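Local atomic coordinates of cyclic di-GMP receptor atypical PilZ domain-containing protein (Xanthomonas campestris pv. campestris, PDB entry 3RQA), a protein that is of unknown function but belongs to the atypical PilZ (cyclic di-GMP receptor) family and assembles into a tetramer through an unusual helical bundle. Residues E17-T22 with G110-S115; S24-L29 with L101-W106; W106-I111 with D170-H175. One frame throughout, in Å; residues are numbered along the deposited sequence.

Contact 1: E17-T22 with G110-S115; sequences ELFADT and GIRLAS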
loop_
_atom_site.group_PDB
_atom_site.type_symbol
_atom_site.label_atom_id
_atom_site.label_comp_id
_atom_site.label_asym_id
_atom_site.label_seq_id
_atom_site.Cartn_x
_atom_site.Cartn_y
_atom_site.Cartn_z
ATOM N N GLU C 17 -2.072 -34.976 -22.936
ATOM C CA GLU C 17 -3.241 -34.517 -22.195
ATOM C C GLU C 17 -3.249 -32.996 -22.008
ATOM O O GLU C 17 -4.255 -32.337 -22.227
ATOM C CB GLU C 17 -3.306 -35.182 -20.818
ATOM C CG GLU C 17 -4.580 -34.834 -20.044
ATOM C CD GLU C 17 -4.712 -35.584 -18.730
ATOM O OE1 GLU C 17 -4.350 -36.781 -18.682
ATOM O OE2 GLU C 17 -5.197 -34.979 -17.747
ATOM N N LEU C 18 -2.111 -32.452 -21.594
ATOM C CA LEU C 18 -1.993 -31.025 -21.338
ATOM C C LEU C 18 -1.884 -30.108 -22.551
ATOM O O LEU C 18 -2.493 -29.039 -22.572
ATOM C CB LEU C 18 -0.793 -30.759 -20.417
ATOM C CG LEU C 18 -0.827 -31.360 -19.005
ATOM C CD1 LEU C 18 0.439 -30.955 -18.256
ATOM C CD2 LEU C 18 -2.074 -30.895 -18.260
ATOM N N PHE C 19 -1.135 -30.526 -23.564
ATOM C CA PHE C 19 -0.906 -29.663 -24.712
ATOM C C PHE C 19 -1.508 -29.971 -26.079
ATOM O O PHE C 19 -1.530 -29.089 -26.939
ATOM C CB PHE C 19 0.597 -29.474 -24.869
ATOM C CG PHE C 19 1.300 -29.199 -23.575
ATOM C CD1 PHE C 19 1.030 -28.037 -22.855
ATOM C CD2 PHE C 19 2.224 -30.110 -23.063
ATOM C CE1 PHE C 19 1.669 -27.782 -21.647
ATOM C CE2 PHE C 19 2.870 -29.866 -21.855
ATOM C CZ PHE C 19 2.590 -28.694 -21.144
ATOM N N ALA C 20 -1.991 -31.188 -26.298
ATOM C CA ALA C 20 -2.549 -31.508 -27.606
ATOM C C ALA C 20 -3.797 -30.688 -27.955
ATOM O O ALA C 20 -4.708 -30.529 -27.135
ATOM C CB ALA C 20 -2.864 -33.001 -27.694
ATOM N N ASP C 21 -3.820 -30.164 -29.177
ATOM C CA ASP C 21 -4.957 -29.390 -29.685
ATOM C C ASP C 21 -5.348 -28.166 -28.857
ATOM O O ASP C 21 -6.524 -27.817 -28.758
ATOM C CB ASP C 21 -6.192 -30.296 -29.851
ATOM C CG ASP C 21 -5.937 -31.474 -30.785
ATOM O OD1 ASP C 21 -5.141 -31.319 -31.727
ATOM O OD2 ASP C 21 -6.544 -32.547 -30.586
ATOM N N THR C 22 -4.360 -27.517 -28.258
ATOM C CA THR C 22 -4.623 -26.320 -27.483
ATOM C C THR C 22 -3.381 -25.460 -27.475
ATOM O O THR C 22 -2.264 -25.970 -27.553
ATOM C CB THR C 22 -5.024 -26.639 -26.033
ATOM O OG1 THR C 22 -5.457 -25.432 -25.402
ATOM C CG2 THR C 22 -3.850 -27.222 -25.248
ATOM N N GLY C 110 -2.774 -27.056 -18.088
ATOM C CA GLY C 110 -1.741 -27.289 -17.091
ATOM C C GLY C 110 -0.391 -26.729 -17.498
ATOM O O GLY C 110 -0.297 -25.887 -18.402
ATOM N N ILE C 111 0.660 -27.211 -16.840
ATOM C CA ILE C 111 2.007 -26.732 -17.103
ATOM C C ILE C 111 3.093 -27.782 -16.850
ATOM O O ILE C 111 2.951 -28.672 -16.013
ATOM C CB ILE C 111 2.291 -25.459 -16.237
ATOM C CG1 ILE C 111 3.640 -24.839 -16.600
ATOM C CG2 ILE C 111 2.256 -25.814 -14.758
ATOM C CD1 ILE C 111 3.852 -23.465 -15.960
ATOM N N ARG C 112 4.172 -27.674 -17.614
ATOM C CA ARG C 112 5.316 -28.557 -17.484
ATOM C C ARG C 112 6.432 -27.638 -17.023
ATOM O O ARG C 112 6.812 -26.711 -17.749
ATOM C CB ARG C 112 5.686 -29.161 -18.832
ATOM C CG ARG C 112 6.939 -30.024 -18.831
ATOM C CD ARG C 112 7.177 -30.620 -20.225
ATOM N NE ARG C 112 7.841 -29.686 -21.133
ATOM C CZ ARG C 112 7.630 -29.628 -22.447
ATOM N NH1 ARG C 112 6.761 -30.448 -23.032
ATOM N NH2 ARG C 112 8.305 -28.759 -23.185
ATOM N N LEU C 113 6.931 -27.878 -15.812
ATOM C CA LEU C 113 7.999 -27.064 -15.248
ATOM C C LEU C 113 8.972 -27.912 -14.435
ATOM O O LEU C 113 8.649 -29.040 -14.032
ATOM C CB LEU C 113 7.400 -25.951 -14.380
ATOM C CG LEU C 113 6.477 -26.369 -13.232
ATOM C CD1 LEU C 113 7.289 -26.892 -12.060
ATOM C CD2 LEU C 113 5.644 -25.173 -12.798
ATOM N N ALA C 114 10.163 -27.371 -14.201
ATOM C CA ALA C 114 11.184 -28.068 -13.427
ATOM C C ALA C 114 10.967 -27.823 -11.932
ATOM O O ALA C 114 10.537 -26.744 -11.528
ATOM C CB ALA C 114 12.565 -27.592 -13.846
ATOM N N SER C 115 11.266 -28.825 -11.116
ATOM C CA SER C 115 11.080 -28.717 -9.671
ATOM C C SER C 115 12.267 -29.300 -8.899
ATOM O O SER C 115 12.787 -30.365 -9.244
ATOM C CB SER C 115 9.802 -29.448 -9.260
ATOM O OG SER C 115 9.400 -29.101 -7.947
#
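Leu18 and Phe19, the last residues of helix 12-19, lean on the beginning of strand 110-115 with two differently turned side chains. Leu18 sets CG anti to its carbonyl carbon (chi1 -63°) and spreads both methyls along the strand backbone: CD2 lies 3.8 Å from Gly110 CA, while CD1 sits 4.0 Å from Ile111 N. Gly110 has no side chain, and this lets CD2 settle on its CA: a CB there would clash, 2.6 Å from Leu18 CD2. Phe19 reaches further along the strand and brings the edge of its ring to Arg112, with CZ 3.9 Å from Arg112 CB. Leu18 CB covers one face of the same ring, 3.8 Å above its centre. Arg112 leaves the strand with CG anti to the backbone N and bends at chi3 (82°), which carries its guanidinium past the phenyl group; the two planes are 74° apart, and Phe19 CE2 is 4.1 Å from Arg112 NH1. That NH1 forms a salt bridge with Asp15 of helix 12-19, one turn before Phe19. Between these segments the hold is thus buried apolar packing, the arginine contributing its aliphatic root; polar ties lie beside it, such as Leu18 O to Ser107 OG.

Contact 2: S24-L29 with L101-W106; sequences SCELRL and LGTVHW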
loop_
_atom_site.group_PDB
_atom_site.type_symbol
_atom_site.label_atom_id
_atom_site.label_comp_id
_atom_site.label_asym_id
_atom_site.label_seq_id
_atom_site.Cartn_x
_atom_site.Cartn_y
_atom_site.Cartn_z
ATOM N N SER C 24 -0.320 -23.877 -26.517
ATOM C CA SER C 24 0.660 -24.207 -25.487
ATOM C C SER C 24 1.864 -23.351 -25.745
ATOM O O SER C 24 2.408 -23.381 -26.839
ATOM C CB SER C 24 1.064 -25.681 -25.567
ATOM O OG SER C 24 -0.040 -26.522 -25.283
ATOM N N CYS C 25 2.278 -22.594 -24.739
ATOM C CA CYS C 25 3.424 -21.707 -24.879
ATOM C C CYS C 25 4.631 -22.162 -24.064
ATOM O O CYS C 25 4.500 -22.595 -22.911
ATOM C CB CYS C 25 3.038 -20.281 -24.460
ATOM S SG CYS C 25 1.632 -19.586 -25.357
ATOM N N GLU C 26 5.804 -22.061 -24.688
ATOM C CA GLU C 26 7.072 -22.422 -24.064
ATOM C C GLU C 26 7.751 -21.108 -23.715
ATOM O O GLU C 26 8.188 -20.390 -24.604
ATOM C CB GLU C 26 7.936 -23.199 -25.058
ATOM C CG GLU C 26 9.344 -23.551 -24.576
ATOM C CD GLU C 26 9.373 -24.753 -23.645
ATOM O OE1 GLU C 26 10.487 -25.251 -23.367
ATOM O OE2 GLU C 26 8.292 -25.201 -23.193
ATOM N N LEU C 27 7.828 -20.777 -22.432
ATOM C CA LEU C 27 8.464 -19.532 -22.033
ATOM C C LEU C 27 9.199 -19.629 -20.692
ATOM O O LEU C 27 9.066 -20.614 -19.957
ATOM C CB LEU C 27 7.425 -18.414 -21.954
ATOM C CG LEU C 27 6.358 -18.531 -20.860
ATOM C CD1 LEU C 27 5.716 -17.165 -20.595
ATOM C CD2 LEU C 27 5.315 -19.550 -21.284
ATOM N N ARG C 28 9.971 -18.594 -20.383
ATOM C CA ARG C 28 10.722 -18.534 -19.141
ATOM C C ARG C 28 10.112 -17.480 -18.232
ATOM O O ARG C 28 9.893 -16.341 -18.643
ATOM C CB ARG C 28 12.194 -18.199 -19.420
ATOM C CG ARG C 28 13.015 -17.860 -18.175
ATOM C CD ARG C 28 14.505 -17.724 -18.494
ATOM N NE ARG C 28 15.090 -18.997 -18.907
ATOM C CZ ARG C 28 15.413 -19.980 -18.070
ATOM N NH1 ARG C 28 15.216 -19.837 -16.768
ATOM N NH2 ARG C 28 15.916 -21.117 -18.537
ATOM N N LEU C 29 9.831 -17.864 -16.994
ATOM C CA LEU C 29 9.263 -16.927 -16.034
ATOM C C LEU C 29 9.332 -17.550 -14.647
ATOM O O LEU C 29 9.522 -18.760 -14.514
ATOM C CB LEU C 29 7.803 -16.608 -16.386
ATOM C CG LEU C 29 6.698 -17.579 -15.949
ATOM C CD1 LEU C 29 5.345 -16.928 -16.163
ATOM C CD2 LEU C 29 6.795 -18.871 -16.713
ATOM N N LEU C 101 13.527 -18.609 -11.673
ATOM C CA LEU C 101 13.263 -18.501 -13.101
ATOM C C LEU C 101 13.393 -19.867 -13.766
ATOM O O LEU C 101 14.338 -20.612 -13.502
ATOM C CB LEU C 101 14.258 -17.546 -13.742
ATOM C CG LEU C 101 13.804 -16.116 -13.983
ATOM C CD1 LEU C 101 14.986 -15.298 -14.491
ATOM C CD2 LEU C 101 12.664 -16.117 -14.998
ATOM N N GLY C 102 12.451 -20.196 -14.638
ATOM C CA GLY C 102 12.524 -21.477 -15.309
ATOM C C GLY C 102 11.766 -21.537 -16.622
ATOM O O GLY C 102 10.825 -20.779 -16.857
ATOM N N THR C 103 12.200 -22.440 -17.492
ATOM C CA THR C 103 11.547 -22.622 -18.771
ATOM C C THR C 103 10.376 -23.541 -18.485
ATOM O O THR C 103 10.530 -24.563 -17.817
ATOM C CB THR C 103 12.489 -23.272 -19.794
ATOM O OG1 THR C 103 13.638 -22.433 -19.975
ATOM C CG2 THR C 103 11.777 -23.451 -21.129
ATOM N N VAL C 104 9.201 -23.155 -18.963
ATOM C CA VAL C 104 7.994 -23.932 -18.736
ATOM C C VAL C 104 7.161 -24.024 -20.016
ATOM O O VAL C 104 7.363 -23.250 -20.951
ATOM C CB VAL C 104 7.130 -23.279 -17.616
ATOM C CG1 VAL C 104 7.997 -22.974 -16.408
ATOM C CG2 VAL C 104 6.477 -21.992 -18.127
ATOM N N HIS C 105 6.246 -24.991 -20.049
ATOM C CA HIS C 105 5.347 -25.171 -21.171
ATOM C C HIS C 105 3.977 -25.014 -20.533
ATOM O O HIS C 105 3.519 -25.870 -19.770
ATOM C CB HIS C 105 5.500 -26.555 -21.804
ATOM C CG HIS C 105 5.161 -26.586 -23.263
ATOM N ND1 HIS C 105 4.700 -27.717 -23.899
ATOM C CD2 HIS C 105 5.216 -25.619 -24.210
ATOM C CE1 HIS C 105 4.482 -27.446 -25.174
ATOM N NE2 HIS C 105 4.788 -26.180 -25.388
ATOM N N TRP C 106 3.327 -23.909 -20.868
ATOM C CA TRP C 106 2.046 -23.532 -20.291
ATOM C C TRP C 106 0.847 -23.503 -21.245
ATOM O O TRP C 106 0.901 -22.886 -22.310
ATOM C CB TRP C 106 2.244 -22.149 -19.653
ATOM C CG TRP C 106 1.180 -21.637 -18.755
ATOM C CD1 TRP C 106 0.147 -22.338 -18.199
ATOM C CD2 TRP C 106 1.096 -20.308 -18.227
ATOM N NE1 TRP C 106 -0.572 -21.529 -17.352
ATOM C CE2 TRP C 106 -0.011 -20.276 -17.350
ATOM C CE3 TRP C 106 1.850 -19.139 -18.409
ATOM C CZ2 TRP C 106 -0.384 -19.114 -16.651
ATOM C CZ3 TRP C 106 1.477 -17.983 -17.716
ATOM C CH2 TRP C 106 0.370 -17.981 -16.849
#
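Strands 24-29 and 101-106 run antiparallel, their axes 4.5 Å apart at closest and 166° between directions, joined by six backbone hydrogen bonds in three pairs. The pair Cys25 and Trp106 is short, with Trp106 N 2.7 Å from Cys25 O, whereas at the other end Gly102 N to Leu29 O stretches to 3.3 Å and the donor stands 55° out of the carbonyl plane. Glu26, Arg28, Thr103 and His105 share one face of the sheet. The bend of Glu26 at chi2 (79°) swings its carboxylate across to the partner strand, between Thr103 and His105, so that OE2 comes 3.3 Å from His105 CD2 with carboxylate and imidazole steeply inclined, and OE1 rests beside the methyl of Thr103. His105 also receives Ser24 CB in an off-centre CH-pi contact. Arg28 lays one guanidinium face over Thr103 N; its NH2 is 3.0 Å from Thr103 OG1, but at too poor an angle for a hydrogen bond, and its CG packs against Leu101 CD2. Cys25, Leu27, Leu29, Val104 and Trp106 make the other, largely apolar face. Leu29 and Val104 meet at about a right angle, CD2 to CG2 only 3.4 Å apart, tighter than usual for two carbons. Leu27 CD2 lies 4.2 Å from Val104 CG2, and the Leu27 side chain continues the layer toward Leu179 of helix 165-185. This part of the barrel wall thus has a polar and a mainly apolar side. Glu26 OE2 is also 3.1 Å from the acceptor Val104 O, a repulsive approach that could raise the carboxylate's proton affinity, while the weak, long ion pair with Arg112 would act the other way.

Contact 3: W106-I111 with D170-H175; sequences WSVRGI and DALERH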
loop_
_atom_site.group_PDB
_atom_site.type_symbol
_atom_site.label_atom_id
_atom_site.label_comp_id
_atom_site.label_asym_id
_atom_site.label_seq_id
_atom_site.Cartn_x
_atom_site.Cartn_y
_atom_site.Cartn_z
ATOM N N TRP C 106 3.327 -23.909 -20.868
ATOM C CA TRP C 106 2.046 -23.532 -20.291
ATOM C C TRP C 106 0.847 -23.503 -21.245
ATOM O O TRP C 106 0.901 -22.886 -22.310
ATOM C CB TRP C 106 2.244 -22.149 -19.653
ATOM C CG TRP C 106 1.180 -21.637 -18.755
ATOM C CD1 TRP C 106 0.147 -22.338 -18.199
ATOM C CD2 TRP C 106 1.096 -20.308 -18.227
ATOM N NE1 TRP C 106 -0.572 -21.529 -17.352
ATOM C CE2 TRP C 106 -0.011 -20.276 -17.350
ATOM C CE3 TRP C 106 1.850 -19.139 -18.409
ATOM C CZ2 TRP C 106 -0.384 -19.114 -16.651
ATOM C CZ3 TRP C 106 1.477 -17.983 -17.716
ATOM C CH2 TRP C 106 0.370 -17.981 -16.849
ATOM N N SER C 107 -0.233 -24.171 -20.846
ATOM C CA SER C 107 -1.479 -24.187 -21.615
ATOM C C SER C 107 -2.600 -23.934 -20.601
ATOM O O SER C 107 -2.357 -23.869 -19.401
ATOM C CB SER C 107 -1.709 -25.543 -22.307
ATOM O OG SER C 107 -2.345 -26.476 -21.442
ATOM N N VAL C 108 -3.821 -23.792 -21.094
ATOM C CA VAL C 108 -4.971 -23.547 -20.246
ATOM C C VAL C 108 -5.237 -24.740 -19.331
ATOM O O VAL C 108 -5.815 -24.587 -18.261
ATOM C CB VAL C 108 -6.235 -23.282 -21.109
ATOM C CG1 VAL C 108 -6.607 -24.531 -21.877
ATOM C CG2 VAL C 108 -7.394 -22.839 -20.238
ATOM N N ARG C 109 -4.804 -25.922 -19.758
ATOM C CA ARG C 109 -5.013 -27.157 -19.002
ATOM C C ARG C 109 -4.032 -27.423 -17.870
ATOM O O ARG C 109 -4.406 -27.977 -16.833
ATOM C CB ARG C 109 -4.967 -28.364 -19.935
ATOM C CG ARG C 109 -6.021 -28.371 -21.019
ATOM C CD ARG C 109 -5.849 -29.595 -21.900
ATOM N NE ARG C 109 -6.586 -29.477 -23.150
ATOM C CZ ARG C 109 -6.138 -29.932 -24.312
ATOM N NH1 ARG C 109 -4.954 -30.533 -24.370
ATOM N NH2 ARG C 109 -6.862 -29.771 -25.416
ATOM N N GLY C 110 -2.774 -27.056 -18.088
ATOM C CA GLY C 110 -1.741 -27.289 -17.091
ATOM C C GLY C 110 -0.391 -26.729 -17.498
ATOM O O GLY C 110 -0.297 -25.887 -18.402
ATOM N N ILE C 111 0.660 -27.211 -16.840
ATOM C CA ILE C 111 2.007 -26.732 -17.103
ATOM C C ILE C 111 3.093 -27.782 -16.850
ATOM O O ILE C 111 2.951 -28.672 -16.013
ATOM C CB ILE C 111 2.291 -25.459 -16.237
ATOM C CG1 ILE C 111 3.640 -24.839 -16.600
ATOM C CG2 ILE C 111 2.256 -25.814 -14.758
ATOM C CD1 ILE C 111 3.852 -23.465 -15.960
ATOM N N ASP C 170 -11.471 -18.300 -18.916
ATOM C CA ASP C 170 -11.490 -17.287 -19.962
ATOM C C ASP C 170 -10.321 -16.313 -19.850
ATOM O O ASP C 170 -9.658 -16.014 -20.841
ATOM C CB ASP C 170 -12.791 -16.495 -19.926
ATOM C CG ASP C 170 -12.901 -15.531 -21.091
ATOM O OD1 ASP C 170 -13.202 -16.005 -22.210
ATOM O OD2 ASP C 170 -12.661 -14.315 -20.897
ATOM N N ALA C 171 -10.085 -15.807 -18.641
ATOM C CA ALA C 171 -8.987 -14.873 -18.398
ATOM C C ALA C 171 -7.646 -15.529 -18.731
ATOM O O ALA C 171 -6.747 -14.880 -19.253
ATOM C CB ALA C 171 -8.989 -14.430 -16.931
ATOM N N LEU C 172 -7.511 -16.814 -18.411
ATOM C CA LEU C 172 -6.251 -17.515 -18.685
ATOM C C LEU C 172 -6.050 -17.719 -20.188
ATOM O O LEU C 172 -4.934 -17.549 -20.703
ATOM C CB LEU C 172 -6.208 -18.876 -17.970
ATOM C CG LEU C 172 -4.976 -19.767 -18.199
ATOM C CD1 LEU C 172 -3.690 -18.999 -17.911
ATOM C CD2 LEU C 172 -5.083 -21.007 -17.308
ATOM N N GLU C 173 -7.127 -18.089 -20.886
ATOM C CA GLU C 173 -7.030 -18.293 -22.330
ATOM C C GLU C 173 -6.601 -16.984 -22.992
ATOM O O GLU C 173 -5.697 -16.976 -23.826
ATOM C CB GLU C 173 -8.369 -18.781 -22.903
ATOM C CG GLU C 173 -8.502 -20.301 -22.910
ATOM C CD GLU C 173 -9.918 -20.768 -23.172
ATOM O OE1 GLU C 173 -10.667 -20.069 -23.891
ATOM O OE2 GLU C 173 -10.283 -21.845 -22.660
ATOM N N ARG C 174 -7.248 -15.883 -22.607
ATOM C CA ARG C 174 -6.900 -14.583 -23.173
ATOM C C ARG C 174 -5.440 -14.293 -22.854
ATOM O O ARG C 174 -4.676 -13.871 -23.725
ATOM C CB ARG C 174 -7.767 -13.471 -22.585
ATOM C CG ARG C 174 -9.217 -13.485 -23.035
ATOM C CD ARG C 174 -10.025 -12.513 -22.187
ATOM N NE ARG C 174 -11.439 -12.519 -22.542
ATOM C CZ ARG C 174 -11.966 -11.830 -23.549
ATOM N NH1 ARG C 174 -11.200 -11.061 -24.310
ATOM N NH2 ARG C 174 -13.262 -11.926 -23.800
ATOM N N HIS C 175 -5.055 -14.539 -21.604
ATOM C CA HIS C 175 -3.683 -14.287 -21.187
ATOM C C HIS C 175 -2.674 -15.035 -22.054
ATOM O O HIS C 175 -1.708 -14.446 -22.544
ATOM C CB HIS C 175 -3.472 -14.678 -19.724
ATOM C CG HIS C 175 -2.088 -14.393 -19.238
ATOM N ND1 HIS C 175 -1.642 -13.113 -18.984
ATOM C CD2 HIS C 175 -1.022 -15.208 -19.052
ATOM C CE1 HIS C 175 -0.360 -13.153 -18.667
ATOM N NE2 HIS C 175 0.041 -14.412 -18.702
#
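The indole of Trp106 ends against two side chains about one helical turn apart, meeting a leucine tip to tip and a histidine ring at a slant. Segment 106-111 holds the two-residue turn, Val108 and Arg109, of the hairpin of strands 101-107 and 110-115 in the closed six-stranded antiparallel barrel of the PilZ domain; segment 170-175 belongs to helix 165-185, which packs against that barrel. Leu172, with CG anti to its backbone N (chi1 178°), points CD1 at the six-membered ring, 3.5 Å from Trp106 CZ2. The Trp106 and His175 side chains run about perpendicular, while their ring planes are 52° apart, an oblique aromatic pair with Trp106 CH2 3.8 Å from His175 CD2. The hairpin is closed by Ser107 N, 3.0 Å from Gly110 O, and carries an ST turn in which Ser107 OG accepts from Arg109 N and is itself hydrogen-bonded to Leu18 O. Within the helix, Arg174 NE, 2.7 Å from Asp170 OD2, makes a salt bridge close to its own guanidinium plane but from above the carboxylate plane. No hydrogen bond joins the two segments, which meet by van der Waals contact. The other methyl of Leu172, CD2, meets the turn itself, 3.8 Å from Val108 O. Beside it, Glu173 OE2 is hydrogen-bonded to Gln169 NE2, and Val108 CG2 rests on the aliphatic part of Glu173, 3.8 Å from its CG.

In the fold
All three contacts meet at strands 101-107 and 110-115, neighbours in the closed antiparallel sheet. Contact 1 places the N-terminal helix against the second of these strands, contact 2 adds strand 24-34 beside the first, and contact 3 brings helix 165-185 to the hairpin turn between them. The centres of contacts 1 and 2 are about 10 Å apart, as are those of contacts 1 and 3; contacts 2 and 3 are about 12 Å apart. Arg112 N lies 2.9 Å from His105 O, linking contacts 1 and 2, and Ser107 OG lies 2.8 Å from Leu18 O, linking 1 and 3. Trp106 serves both contact 2 and contact 3. No other subunit of the tetramer touches any of these segments.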